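Peptide chain release factor subunit 1 (Methanosarcina mazei, PDB 3IR9) probably directs the termination of translation at the stop codons UAA, UAG and UGA, and is represented here by its zinc-binding C-terminal domain. Local coordinates at residues C84-K89 / G104-C109; K80-G85 / S112-D117; R73-T78 / W90-K95; A56-N61 / S126-K131; K46-E51 / A158-N163. All coordinates share one frame; numbering follows the deposited sequence. Where two conformers were deposited one is given.

Contact 1 (C84-K89 / G104-C109); sequences CGYENK and GNCPKC. With ZN (zinc ion), chain C.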
# COMPACT_ATOMS: atom_id res chain seq x y z
N CYS A 84 31.16 -13.13 31.30
CA CYS A 84 31.48 -14.48 30.87
C CYS A 84 31.01 -14.71 29.43
O CYS A 84 30.48 -13.80 28.79
CB CYS A 84 30.95 -15.54 31.85
SG CYS A 84 29.31 -16.25 31.54
N GLY A 85 31.24 -15.91 28.92
CA GLY A 85 30.95 -16.20 27.53
C GLY A 85 29.51 -16.59 27.25
O GLY A 85 29.21 -17.12 26.18
N TYR A 86 28.62 -16.33 28.20
CA TYR A 86 27.22 -16.68 27.99
C TYR A 86 26.57 -15.87 26.86
O TYR A 86 26.84 -14.67 26.72
CB TYR A 86 26.40 -16.53 29.28
CG TYR A 86 24.94 -16.89 29.09
CD1 TYR A 86 24.54 -18.22 29.01
CD2 TYR A 86 23.97 -15.91 28.95
CE1 TYR A 86 23.21 -18.56 28.81
CE2 TYR A 86 22.63 -16.24 28.75
CZ TYR A 86 22.26 -17.57 28.68
OH TYR A 86 20.94 -17.92 28.49
N GLU A 87 25.74 -16.52 26.06
CA GLU A 87 24.92 -15.84 25.06
C GLU A 87 23.66 -16.64 24.74
O GLU A 87 23.59 -17.85 24.99
CB GLU A 87 25.71 -15.58 23.76
CG GLU A 87 25.45 -16.62 22.67
CD GLU A 87 26.22 -16.35 21.39
OE1 GLU A 87 25.81 -16.86 20.33
OE2 GLU A 87 27.24 -15.63 21.44
N ASN A 88 22.66 -15.96 24.19
CA ASN A 88 21.48 -16.64 23.68
C ASN A 88 20.82 -15.81 22.58
O ASN A 88 21.01 -14.60 22.51
CB ASN A 88 20.48 -16.95 24.80
CG ASN A 88 19.71 -15.73 25.26
OD1 ASN A 88 18.84 -15.21 24.54
ND2 ASN A 88 20.00 -15.26 26.47
N LYS A 89 20.06 -16.48 21.71
CA LYS A 89 19.27 -15.80 20.70
C LYS A 89 17.87 -16.34 20.81
O LYS A 89 17.65 -17.39 21.42
CB LYS A 89 19.80 -16.06 19.28
CG LYS A 89 21.24 -15.62 19.04
CD LYS A 89 21.70 -16.07 17.68
CE LYS A 89 23.18 -16.40 17.68
NZ LYS A 89 23.99 -15.24 18.12
N GLY A 104 18.08 -9.22 31.33
CA GLY A 104 18.18 -9.44 32.77
C GLY A 104 19.58 -9.84 33.20
O GLY A 104 20.56 -9.19 32.83
N ASN A 105 19.68 -10.92 33.99
CA ASN A 105 20.95 -11.40 34.54
C ASN A 105 21.45 -12.71 33.92
O ASN A 105 20.69 -13.47 33.32
CB ASN A 105 20.86 -11.58 36.05
CG ASN A 105 20.81 -10.27 36.80
OD1 ASN A 105 21.35 -9.26 36.36
ND2 ASN A 105 20.15 -10.28 37.96
N CYS A 106 22.74 -12.99 34.11
CA CYS A 106 23.38 -14.18 33.56
C CYS A 106 23.09 -15.42 34.40
O CYS A 106 23.45 -15.48 35.58
CB CYS A 106 24.89 -13.97 33.44
SG CYS A 106 25.76 -15.19 32.42
N PRO A 107 22.45 -16.43 33.80
CA PRO A 107 22.12 -17.65 34.54
C PRO A 107 23.39 -18.46 34.80
O PRO A 107 23.34 -19.50 35.44
CB PRO A 107 21.18 -18.39 33.57
CG PRO A 107 20.76 -17.34 32.57
CD PRO A 107 21.94 -16.46 32.43
N LYS A 108 24.52 -17.95 34.32
CA LYS A 108 25.81 -18.61 34.51
C LYS A 108 26.65 -17.97 35.61
O LYS A 108 27.15 -18.66 36.49
CB LYS A 108 26.59 -18.63 33.19
CG LYS A 108 26.11 -19.68 32.22
CD LYS A 108 26.39 -21.07 32.76
CE LYS A 108 25.64 -22.14 31.99
NZ LYS A 108 25.63 -23.43 32.73
N CYS A 109 26.80 -16.64 35.55
CA CYS A 109 27.67 -15.94 36.50
C CYS A 109 26.94 -14.83 37.26
O CYS A 109 27.51 -14.17 38.13
CB CYS A 109 28.87 -15.34 35.77
SG CYS A 109 28.52 -13.76 34.99
ZN ZN C . 27.93 -14.45 32.87
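Tyr86 packs against Cys106, Pro107 and Lys108 at the side of a four-cysteine zinc site, where two CxxC turns, Cys81 to Cys84 and Cys106 to Cys109, grip one zinc ion in a manner consistent with a zinc ribbon. Cys106 SG binds the zinc ion at 2.3 Å. Cys84 SG binds the zinc ion at a longer 2.6 Å; Cys109 and Cys81 complete the site. CG anti to the backbone N (chi1 -180°) directs the Tyr86 ring toward the Cys106-Cys109 turn, where the side chain crosses Pro107 at about a right angle. Tyr86 CB touches Cys106 SG at 3.5 Å, and that sulfur also meets the ring obliquely, 47° off the ring normal. Pro107 CD sits over one face, 4.0 Å from the centroid of the Tyr86 ring and 20° off its normal, a CH-pi contact displaced toward the CE2 and CZ rim. Lys108 crosses the tyrosine likewise: Lys108 CG reaches Tyr86 CD1 at 3.9 Å, then the chain bends at chi2 and runs off. Two weak N-H contacts converge on Cys106 SG, from the backbone of Lys108 and of Cys109. In the first turn, Cys84 SG receives a weak bond from Tyr86 N at 3.4 Å.

Contact 2 (K80-G85 / S112-D117); sequences KCSVCG and SLEVTD. With ZN (zinc ion), chain C.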
# COMPACT_ATOMS: atom_id res chain seq x y z
N LYS A 80 24.06 -11.11 25.10
CA LYS A 80 25.36 -11.63 25.53
C LYS A 80 25.75 -11.12 26.92
O LYS A 80 25.49 -9.98 27.28
CB LYS A 80 26.44 -11.27 24.50
CG LYS A 80 26.12 -11.70 23.08
CD LYS A 80 27.23 -11.29 22.14
CE LYS A 80 26.78 -11.36 20.70
NZ LYS A 80 27.76 -10.68 19.80
N CYS A 81 26.39 -11.99 27.70
CA CYS A 81 26.79 -11.63 29.05
C CYS A 81 27.98 -10.68 29.03
O CYS A 81 28.92 -10.83 28.24
CB CYS A 81 27.11 -12.87 29.88
SG CYS A 81 27.49 -12.47 31.59
N SER A 82 27.94 -9.70 29.92
CA SER A 82 28.92 -8.63 29.95
C SER A 82 30.28 -9.05 30.53
O SER A 82 31.23 -8.28 30.48
CB SER A 82 28.36 -7.45 30.74
OG SER A 82 27.74 -7.88 31.94
N VAL A 83 30.36 -10.26 31.08
CA VAL A 83 31.62 -10.75 31.62
C VAL A 83 32.02 -12.14 31.10
O VAL A 83 33.09 -12.31 30.52
CB VAL A 83 31.66 -10.71 33.18
CG1 VAL A 83 31.03 -9.43 33.69
CG2 VAL A 83 30.97 -11.92 33.78
N CYS A 84 31.16 -13.13 31.30
CA CYS A 84 31.48 -14.48 30.87
C CYS A 84 31.01 -14.71 29.43
O CYS A 84 30.48 -13.80 28.79
CB CYS A 84 30.95 -15.54 31.85
SG CYS A 84 29.31 -16.25 31.54
N GLY A 85 31.24 -15.91 28.92
CA GLY A 85 30.95 -16.20 27.53
C GLY A 85 29.51 -16.59 27.25
O GLY A 85 29.21 -17.12 26.18
N SER A 112 24.96 -8.84 34.62
CA SER A 112 23.92 -8.27 33.76
C SER A 112 24.15 -8.65 32.30
O SER A 112 25.22 -8.42 31.75
CB SER A 112 23.84 -6.75 33.91
OG SER A 112 22.71 -6.22 33.24
N LEU A 113 23.13 -9.25 31.69
CA LEU A 113 23.13 -9.47 30.26
C LEU A 113 22.81 -8.14 29.57
O LEU A 113 22.36 -7.18 30.21
CB LEU A 113 22.08 -10.52 29.88
CG LEU A 113 22.24 -11.89 30.55
CD1 LEU A 113 21.02 -12.75 30.31
CD2 LEU A 113 23.50 -12.59 30.07
N GLU A 114 23.04 -8.09 28.26
CA GLU A 114 22.74 -6.89 27.49
C GLU A 114 22.43 -7.31 26.05
O GLU A 114 23.13 -8.15 25.49
CB GLU A 114 23.93 -5.93 27.52
CG GLU A 114 24.45 -5.60 28.91
CD GLU A 114 25.87 -5.06 28.89
OE1 GLU A 114 26.32 -4.61 27.81
OE2 GLU A 114 26.54 -5.09 29.95
N VAL A 115 21.39 -6.73 25.46
CA VAL A 115 21.04 -7.07 24.08
C VAL A 115 22.05 -6.42 23.14
O VAL A 115 22.28 -5.21 23.21
CB VAL A 115 19.62 -6.63 23.72
CG1 VAL A 115 19.24 -7.16 22.36
CG2 VAL A 115 18.64 -7.14 24.75
N THR A 116 22.65 -7.23 22.27
CA THR A 116 23.73 -6.75 21.41
C THR A 116 23.27 -6.43 19.98
O THR A 116 23.93 -5.67 19.26
CB THR A 116 24.93 -7.71 21.40
OG1 THR A 116 24.50 -9.04 21.07
CG2 THR A 116 25.62 -7.72 22.76
N ASP A 117 22.14 -7.00 19.57
CA ASP A 117 21.56 -6.68 18.27
C ASP A 117 20.13 -7.19 18.17
O ASP A 117 19.80 -8.25 18.70
CB ASP A 117 22.40 -7.26 17.12
CG ASP A 117 21.67 -7.19 15.77
OD1 ASP A 117 21.39 -6.07 15.30
OD2 ASP A 117 21.39 -8.27 15.19
ZN ZN C . 27.93 -14.45 32.87
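Lys80 and Glu114 form an antiparallel hydrogen-bonded pair, with Lys80 N to Glu114 O at 3.1 Å and nearly straight (168°) and the return bond, Glu114 N to Lys80 O, more bent at 143°; next to them Cys81 faces Leu113 as a non-hydrogen-bonded pair. On the face carrying Cys81 and Leu113, Leu113 CD2 lies 3.6 Å from Cys81 CB. Cys81 SG is anti to its backbone N (chi1 -176°) and binds the zinc ion at 2.4 Å, while Val83 N gives the same sulfur a weak bond. The strand end thus leads straight into the first CxxC turn of the four-cysteine site, and the pairing ties that turn to strand 113-120, an outer strand of a three-stranded antiparallel sheet. Beyond the last bridge, Ser82 OG donates to Ser112 O at 2.6 Å, lying in the carbonyl plane, so a side chain carries on the cross-strand bonding there. The Glu114 chain, extended beyond CG, brings OE2 to 3.1 Å from Ser82 CB. Back along the strand, the extended Lys80 chain crosses Thr116 at about a right angle: its CG and CD lie beside Thr116 CG2, and Lys80 CE approaches Thr116 OG1 to 3.3 Å.

Contact 3 (R73-T78 / W90-K95); sequences RAERVT and WTRRWK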
# COMPACT_ATOMS: atom_id res chain seq x y z
N ARG A 73 5.98 -10.89 11.00
CA ARG A 73 6.16 -9.83 11.98
C ARG A 73 6.91 -10.36 13.20
O ARG A 73 6.30 -10.74 14.19
CB ARG A 73 4.80 -9.25 12.38
CG ARG A 73 4.03 -8.64 11.21
CD ARG A 73 4.95 -7.75 10.37
NE ARG A 73 4.23 -6.80 9.51
CZ ARG A 73 4.29 -6.77 8.18
NH1 ARG A 73 5.04 -7.65 7.52
NH2 ARG A 73 3.61 -5.86 7.51
N ALA A 74 8.24 -10.40 13.11
CA ALA A 74 9.06 -10.97 14.18
C ALA A 74 10.55 -10.63 14.06
O ALA A 74 11.11 -10.68 12.96
CB ALA A 74 8.87 -12.48 14.23
N GLU A 75 11.19 -10.32 15.18
CA GLU A 75 12.61 -10.00 15.19
C GLU A 75 13.43 -11.08 15.89
O GLU A 75 12.92 -11.80 16.75
CB GLU A 75 12.88 -8.66 15.88
CG GLU A 75 11.75 -7.66 15.82
CD GLU A 75 12.06 -6.43 16.64
OE1 GLU A 75 11.56 -6.33 17.79
OE2 GLU A 75 12.82 -5.57 16.15
N ARG A 76 14.70 -11.16 15.54
CA ARG A 76 15.63 -12.06 16.21
C ARG A 76 16.50 -11.28 17.18
O ARG A 76 17.24 -10.37 16.80
CB ARG A 76 16.49 -12.80 15.19
CG ARG A 76 17.45 -13.82 15.78
CD ARG A 76 16.70 -14.89 16.57
NE ARG A 76 17.54 -16.06 16.79
CZ ARG A 76 17.10 -17.21 17.28
NH1 ARG A 76 15.83 -17.36 17.62
NH2 ARG A 76 17.95 -18.21 17.43
N VAL A 77 16.42 -11.63 18.46
CA VAL A 77 17.15 -10.91 19.49
C VAL A 77 18.37 -11.68 19.97
O VAL A 77 18.27 -12.80 20.47
CB VAL A 77 16.23 -10.61 20.69
CG1 VAL A 77 16.93 -9.65 21.65
CG2 VAL A 77 14.90 -10.04 20.22
N THR A 78 19.54 -11.08 19.81
CA THR A 78 20.75 -11.65 20.40
C THR A 78 21.05 -10.96 21.72
O THR A 78 20.89 -9.74 21.85
CB THR A 78 21.97 -11.54 19.46
OG1 THR A 78 21.72 -12.25 18.24
CG2 THR A 78 23.21 -12.11 20.13
N TRP A 90 16.92 -15.63 20.22
CA TRP A 90 15.54 -16.08 20.19
C TRP A 90 14.73 -15.11 19.35
O TRP A 90 15.13 -13.97 19.13
CB TRP A 90 14.96 -16.20 21.61
CG TRP A 90 15.12 -14.97 22.45
CD1 TRP A 90 16.28 -14.51 23.01
CD2 TRP A 90 14.09 -14.05 22.82
NE1 TRP A 90 16.03 -13.35 23.71
CE2 TRP A 90 14.70 -13.05 23.61
CE3 TRP A 90 12.72 -13.97 22.56
CZ2 TRP A 90 13.97 -11.98 24.15
CZ3 TRP A 90 12.00 -12.91 23.10
CH2 TRP A 90 12.63 -11.93 23.88
N THR A 91 13.59 -15.58 18.87
CA THR A 91 12.77 -14.73 18.04
C THR A 91 11.53 -14.28 18.78
O THR A 91 10.81 -15.09 19.38
CB THR A 91 12.40 -15.44 16.73
OG1 THR A 91 13.58 -15.63 15.95
CG2 THR A 91 11.41 -14.60 15.94
N ARG A 92 11.29 -12.98 18.75
CA ARG A 92 10.12 -12.40 19.38
C ARG A 92 9.29 -11.66 18.35
O ARG A 92 9.83 -10.97 17.49
CB ARG A 92 10.53 -11.47 20.53
CG ARG A 92 11.03 -10.09 20.12
CD ARG A 92 9.97 -9.02 20.35
NE ARG A 92 9.88 -8.65 21.76
CZ ARG A 92 10.17 -7.44 22.24
NH1 ARG A 92 10.06 -7.19 23.54
NH2 ARG A 92 10.55 -6.48 21.41
N ARG A 93 7.98 -11.85 18.42
CA ARG A 93 7.06 -11.12 17.56
C ARG A 93 7.08 -9.66 17.97
O ARG A 93 6.83 -9.35 19.13
CB ARG A 93 5.65 -11.69 17.74
CG ARG A 93 4.64 -11.20 16.73
CD ARG A 93 3.24 -11.37 17.28
NE ARG A 93 3.16 -12.55 18.15
CZ ARG A 93 2.53 -13.67 17.84
NH1 ARG A 93 1.91 -13.79 16.67
NH2 ARG A 93 2.51 -14.68 18.69
N TRP A 94 7.39 -8.75 17.04
CA TRP A 94 7.45 -7.33 17.38
C TRP A 94 6.08 -6.75 17.66
O TRP A 94 5.09 -7.10 17.02
CB TRP A 94 8.15 -6.52 16.28
CG TRP A 94 7.89 -5.03 16.41
CD1 TRP A 94 7.07 -4.26 15.63
CD2 TRP A 94 8.46 -4.13 17.39
NE1 TRP A 94 7.09 -2.95 16.05
CE2 TRP A 94 7.93 -2.84 17.13
CE3 TRP A 94 9.36 -4.29 18.45
CZ2 TRP A 94 8.28 -1.73 17.90
CZ3 TRP A 94 9.70 -3.18 19.21
CH2 TRP A 94 9.16 -1.92 18.93
N LYS A 95 6.03 -5.84 18.63
CA LYS A 95 4.83 -5.10 19.00
C LYS A 95 5.28 -3.68 19.37
O LYS A 95 6.47 -3.46 19.58
CB LYS A 95 4.12 -5.78 20.17
CG LYS A 95 3.44 -7.11 19.83
CD LYS A 95 2.28 -6.92 18.87
CE LYS A 95 1.22 -6.00 19.45
NZ LYS A 95 0.09 -5.78 18.51
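Thr91 packs against Ala74, Glu75 and Arg76 in the beta hairpin of strands 75-81 and 87-92, whose segments approach to 4.6 Å between axes. Starting at CB, Thr91 lies beside the carbonyl oxygen of Glu75. Its CG2 comes to 3.3 Å from Glu75 O, and the same methyl meets Ala74 CB at 3.7 Å. The other branch, OG1, is anti to the carbonyl carbon (chi1 -66°) and meets Arg76 CD at 3.3 Å; its stronger polar partner lies elsewhere, Glu51 at the start of helix 51-58. A bond from Arg76 NH1 to Thr91 OG1 is doubtful, because that nitrogen is modelled too close to Trp90. Glu75 and Arg92 form a hydrogen-bonded pair through two 2.8 Å bonds, Glu75 N to Arg92 O and Arg92 N to Glu75 O. Their side chains share the face opposite Thr91, where Glu75 OE1 stands at the edge of the Arg92 guanidinium, a long salt bridge of 3.8 Å to Arg92 NH2. Farther along that face Val77 CG2 touches Arg92 CG, and Val77 CB sits over the five-membered ring of Trp90, 4.3 Å from its centroid and 21° off the normal.

Contact 4 (A56-N61 / S126-K131); sequences ANLEIN and SELADK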
# COMPACT_ATOMS: atom_id res chain seq x y z
N ALA A 56 18.44 -23.69 10.41
CA ALA A 56 19.56 -24.62 10.48
C ALA A 56 20.07 -25.07 9.11
O ALA A 56 21.24 -25.42 8.95
CB ALA A 56 19.17 -25.84 11.33
N ASN A 57 19.19 -25.06 8.12
CA ASN A 57 19.59 -25.45 6.78
C ASN A 57 20.38 -24.34 6.11
O ASN A 57 21.36 -24.60 5.41
CB ASN A 57 18.37 -25.85 5.96
CG ASN A 57 17.84 -27.22 6.35
OD1 ASN A 57 16.77 -27.34 6.95
ND2 ASN A 57 18.59 -28.26 6.01
N LEU A 58 19.96 -23.10 6.35
CA LEU A 58 20.67 -21.94 5.81
C LEU A 58 22.09 -21.86 6.35
O LEU A 58 23.01 -21.41 5.66
CB LEU A 58 19.92 -20.66 6.17
CG LEU A 58 18.67 -20.39 5.34
CD1 LEU A 58 17.76 -19.39 6.03
CD2 LEU A 58 19.04 -19.91 3.95
N GLU A 59 22.26 -22.31 7.59
CA GLU A 59 23.55 -22.26 8.27
C GLU A 59 24.47 -23.39 7.80
O GLU A 59 25.58 -23.55 8.29
CB GLU A 59 23.38 -22.28 9.79
CG GLU A 59 22.65 -21.05 10.33
CD GLU A 59 22.43 -21.08 11.83
OE1 GLU A 59 22.44 -22.19 12.41
OE2 GLU A 59 22.22 -19.99 12.43
N ILE A 60 24.00 -24.16 6.83
CA ILE A 60 24.83 -25.18 6.22
C ILE A 60 24.70 -25.11 4.71
O ILE A 60 25.03 -26.07 4.00
CB ILE A 60 24.49 -26.59 6.75
CG1 ILE A 60 23.04 -26.95 6.48
CG2 ILE A 60 24.74 -26.65 8.24
CD1 ILE A 60 22.71 -28.37 6.85
N ASN A 61 24.20 -23.98 4.22
CA ASN A 61 24.21 -23.70 2.79
C ASN A 61 23.41 -24.70 1.98
O ASN A 61 23.67 -24.89 0.80
CB ASN A 61 25.65 -23.68 2.29
CG ASN A 61 26.59 -22.97 3.24
OD1 ASN A 61 26.40 -21.79 3.54
ND2 ASN A 61 27.60 -23.68 3.72
N SER A 126 17.61 -13.58 4.86
CA SER A 126 18.07 -13.12 3.55
C SER A 126 19.59 -12.97 3.52
O SER A 126 20.23 -13.22 2.50
CB SER A 126 17.40 -11.79 3.21
OG SER A 126 15.99 -11.93 3.23
N GLU A 127 20.15 -12.57 4.66
CA GLU A 127 21.60 -12.50 4.83
C GLU A 127 22.22 -13.88 4.64
O GLU A 127 23.21 -14.04 3.93
CB GLU A 127 21.95 -11.96 6.23
CG GLU A 127 21.31 -10.61 6.58
CD GLU A 127 21.45 -10.26 8.06
OE1 GLU A 127 21.26 -9.07 8.42
OE2 GLU A 127 21.75 -11.17 8.87
N LEU A 128 21.62 -14.89 5.28
CA LEU A 128 22.10 -16.26 5.15
C LEU A 128 21.83 -16.81 3.76
O LEU A 128 22.70 -17.46 3.17
CB LEU A 128 21.44 -17.15 6.20
CG LEU A 128 21.58 -16.69 7.64
CD1 LEU A 128 20.99 -17.74 8.56
CD2 LEU A 128 23.03 -16.44 7.96
N ALA A 129 20.63 -16.57 3.24
CA ALA A 129 20.31 -16.99 1.88
C ALA A 129 21.40 -16.49 0.94
O ALA A 129 22.04 -17.28 0.24
CB ALA A 129 18.96 -16.45 1.45
N ASP A 130 21.62 -15.18 0.94
CA ASP A 130 22.60 -14.56 0.07
C ASP A 130 23.96 -15.25 0.23
O ASP A 130 24.64 -15.57 -0.75
CB ASP A 130 22.72 -13.07 0.38
CG ASP A 130 22.99 -12.23 -0.85
OD1 ASP A 130 22.08 -12.08 -1.69
OD2 ASP A 130 24.13 -11.72 -0.98
N LYS A 131 24.34 -15.47 1.48
CA LYS A 131 25.58 -16.17 1.81
C LYS A 131 25.75 -17.46 1.01
O LYS A 131 26.77 -17.63 0.32
CB LYS A 131 25.64 -16.43 3.33
CG LYS A 131 26.04 -17.83 3.76
CD LYS A 131 25.60 -18.07 5.21
CE LYS A 131 25.40 -19.55 5.52
NZ LYS A 131 26.67 -20.27 5.81
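Asn61 and Lys131 meet at the oxygen end of the asparagine's flat carboxamide: Lys131 NZ donates to Asn61 OD1 at 2.7 Å, at a C=O...N angle of 136° and tilted 25° from the amide plane. The two side chains cross at about a right angle. A bend at the last torsion (chi4 81°) turns NZ toward OD1, while Lys131 CE rests 3.0 Å from Leu58 O. That carbonyl also receives Asn61 N at 3.2 Å, one of the two bonds of a Schellman motif, with Asn61 as its C-prime residue at positive phi, that ends helix 51-58; the other runs from Ser62 N to Asn57 O. The lysine therefore reaches from helix 121-131 to the capped end of its neighbour. An alanine at Asn61 would remove OD1 and would probably leave the Lys131 ammonium without this mate, freer to swing away from the helix end. Beside this polar bridge the packing is aliphatic. Leu58 CB abuts Leu128 CB at 3.8 Å, and Leu128 CD1 reaches on to Glu59 CG at 4.1 Å. Farther out on the first leucine, Leu58 CD2 lies 3.8 Å from Ala129 N, on the backbone of helix 121-131. Leu58 and Ala129 both also touch strand 63-69, through Val63 and Leu66 respectively.

Contact 5 (K46-E51 / A158-N163); sequences KVAYGE and AILRYN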
# COMPACT_ATOMS: atom_id res chain seq x y z
N LYS A 46 13.33 -32.87 0.75
CA LYS A 46 14.02 -31.76 0.11
C LYS A 46 13.29 -30.46 0.38
O LYS A 46 13.38 -29.51 -0.41
CB LYS A 46 14.12 -32.00 -1.39
CG LYS A 46 15.06 -33.13 -1.76
CD LYS A 46 15.14 -33.33 -3.27
CE LYS A 46 15.74 -32.13 -3.99
NZ LYS A 46 14.73 -31.07 -4.32
N VAL A 47 12.55 -30.41 1.48
CA VAL A 47 11.85 -29.21 1.87
C VAL A 47 12.13 -28.92 3.33
O VAL A 47 12.79 -29.71 4.01
CB VAL A 47 10.33 -29.33 1.69
CG1 VAL A 47 10.01 -29.86 0.30
CG2 VAL A 47 9.74 -30.22 2.77
N ALA A 48 11.62 -27.80 3.80
CA ALA A 48 11.78 -27.40 5.19
C ALA A 48 10.99 -26.13 5.40
O ALA A 48 10.92 -25.28 4.52
CB ALA A 48 13.24 -27.19 5.51
N TYR A 49 10.39 -26.01 6.57
CA TYR A 49 9.55 -24.86 6.86
C TYR A 49 9.59 -24.54 8.35
O TYR A 49 9.97 -25.38 9.17
CB TYR A 49 8.11 -25.12 6.38
CG TYR A 49 7.59 -26.50 6.70
CD1 TYR A 49 6.93 -26.76 7.90
CD2 TYR A 49 7.77 -27.56 5.81
CE1 TYR A 49 6.46 -28.02 8.20
CE2 TYR A 49 7.30 -28.83 6.11
CZ TYR A 49 6.65 -29.05 7.30
OH TYR A 49 6.18 -30.31 7.60
N GLY A 50 9.21 -23.32 8.70
CA GLY A 50 9.28 -22.90 10.08
C GLY A 50 10.62 -22.29 10.41
O GLY A 50 11.65 -22.67 9.84
N GLU A 51 10.61 -21.34 11.33
CA GLU A 51 11.81 -20.60 11.70
C GLU A 51 12.98 -21.50 12.07
O GLU A 51 14.08 -21.35 11.52
CB GLU A 51 11.49 -19.66 12.85
CG GLU A 51 12.69 -18.91 13.38
CD GLU A 51 12.34 -18.13 14.61
OE1 GLU A 51 11.17 -17.72 14.73
OE2 GLU A 51 13.24 -17.94 15.46
N ALA A 158 11.12 -23.60 2.54
CA ALA A 158 12.31 -23.75 1.72
C ALA A 158 12.33 -25.07 0.96
O ALA A 158 11.95 -26.11 1.49
CB ALA A 158 13.58 -23.59 2.56
N ILE A 159 12.75 -25.00 -0.30
CA ILE A 159 13.10 -26.18 -1.06
C ILE A 159 14.61 -26.35 -0.91
O ILE A 159 15.37 -25.39 -1.05
CB ILE A 159 12.73 -26.03 -2.54
CG1 ILE A 159 11.23 -25.79 -2.68
CG2 ILE A 159 13.18 -27.25 -3.32
CD1 ILE A 159 10.83 -25.25 -4.04
N LEU A 160 15.04 -27.57 -0.62
CA LEU A 160 16.44 -27.82 -0.34
C LEU A 160 17.17 -28.36 -1.58
O LEU A 160 16.54 -28.86 -2.51
CB LEU A 160 16.59 -28.80 0.83
CG LEU A 160 15.65 -28.55 2.01
CD1 LEU A 160 15.91 -29.52 3.15
CD2 LEU A 160 15.77 -27.11 2.48
N ARG A 161 18.49 -28.23 -1.58
CA ARG A 161 19.32 -28.77 -2.65
C ARG A 161 19.46 -30.28 -2.50
O ARG A 161 19.50 -31.02 -3.48
CB ARG A 161 20.70 -28.10 -2.63
CG ARG A 161 20.70 -26.66 -3.13
CD ARG A 161 21.95 -25.92 -2.67
NE ARG A 161 22.03 -24.59 -3.28
CZ ARG A 161 22.70 -23.57 -2.75
NH1 ARG A 161 23.34 -23.71 -1.60
NH2 ARG A 161 22.72 -22.40 -3.37
N TYR A 162 19.51 -30.72 -1.24
CA TYR A 162 19.58 -32.15 -0.91
C TYR A 162 18.80 -32.49 0.37
O TYR A 162 18.31 -31.60 1.08
CB TYR A 162 21.05 -32.63 -0.83
CG TYR A 162 22.00 -31.78 0.02
CD1 TYR A 162 22.47 -32.25 1.24
CD2 TYR A 162 22.43 -30.53 -0.41
CE1 TYR A 162 23.34 -31.49 2.02
CE2 TYR A 162 23.30 -29.76 0.36
CZ TYR A 162 23.75 -30.25 1.58
OH TYR A 162 24.61 -29.49 2.35
N ASN A 163 18.66 -33.78 0.66
CA ASN A 163 17.97 -34.23 1.87
C ASN A 163 18.91 -34.29 3.07
O ASN A 163 19.70 -35.22 3.21
CB ASN A 163 17.31 -35.60 1.65
CG ASN A 163 16.45 -36.03 2.83
OD1 ASN A 163 16.22 -35.26 3.77
ND2 ASN A 163 15.96 -37.27 2.79
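Leu160 reaches across the backbone of Lys46 and Val47 because its CG stands anti to the carbonyl carbon (chi1 -42°), which brings CG to 3.4 Å from Lys46 C. From there its two methyls part: Leu160 CD1 lies 3.2 Å from Val47 O, and Leu160 CD2 meets Ala48 CB at 3.9 Å. The Lys46 chain bends at chi3 (64°), placing CE, and at chi4 (-86°), placing NZ, which gives Leu160 O a weak bond of 3.4 Å and also forms a long, weak ion pair with Glu39. Between the backbones, Leu160 N points almost straight at Lys46 O, from above the carbonyl plane, although the modelled 2.6 Å is short. Ala48 N to Ala158 O, at 2.9 Å, is bent and weak, and Val47 CA approaches the same Ala158 oxygen to 3.1 Å. An alanine in place of Leu160 would probably open a gap over the Val47 carbonyl and leave the Ala48 methyl without its partner branch. Val47 and Ile159 share one face, with Val47 packing on Phe36 and Leu40; Ala48 and Ala158 share the other, where both touch Val54. The pairing sets 47-49 as an outer strand, antiparallel to 156-160, in the four-stranded mixed sheet of this alpha/beta domain, a sheet with helix 10-41 against one face and helix 51-58 against the other.

How the contacts relate
Contacts 1, 2 and 3 are surface contacts on one three-stranded antiparallel sheet, contact 1 joining it to the loop 104-109: contacts 2 and 3 share strand 75-81, contacts 1 and 3 share strand 87-92, and contacts 1 and 2 touch the same zinc ion. Contacts 4 and 5, only partly buried, belong to the mixed sheet and its helices; their centres lie about 12 Å apart, those of contacts 2 and 5 about 33 Å. The chemistry follows place: metal-thiolate bonds at the tip, charged and aromatic groups along the hairpin, mainly aliphatic packing with a few polar bonds in the alpha/beta body. Glu51 of contact 5 reaches Thr91 of contact 3, and a weak Asn61-Arg161 bond joins contacts 4 and 5.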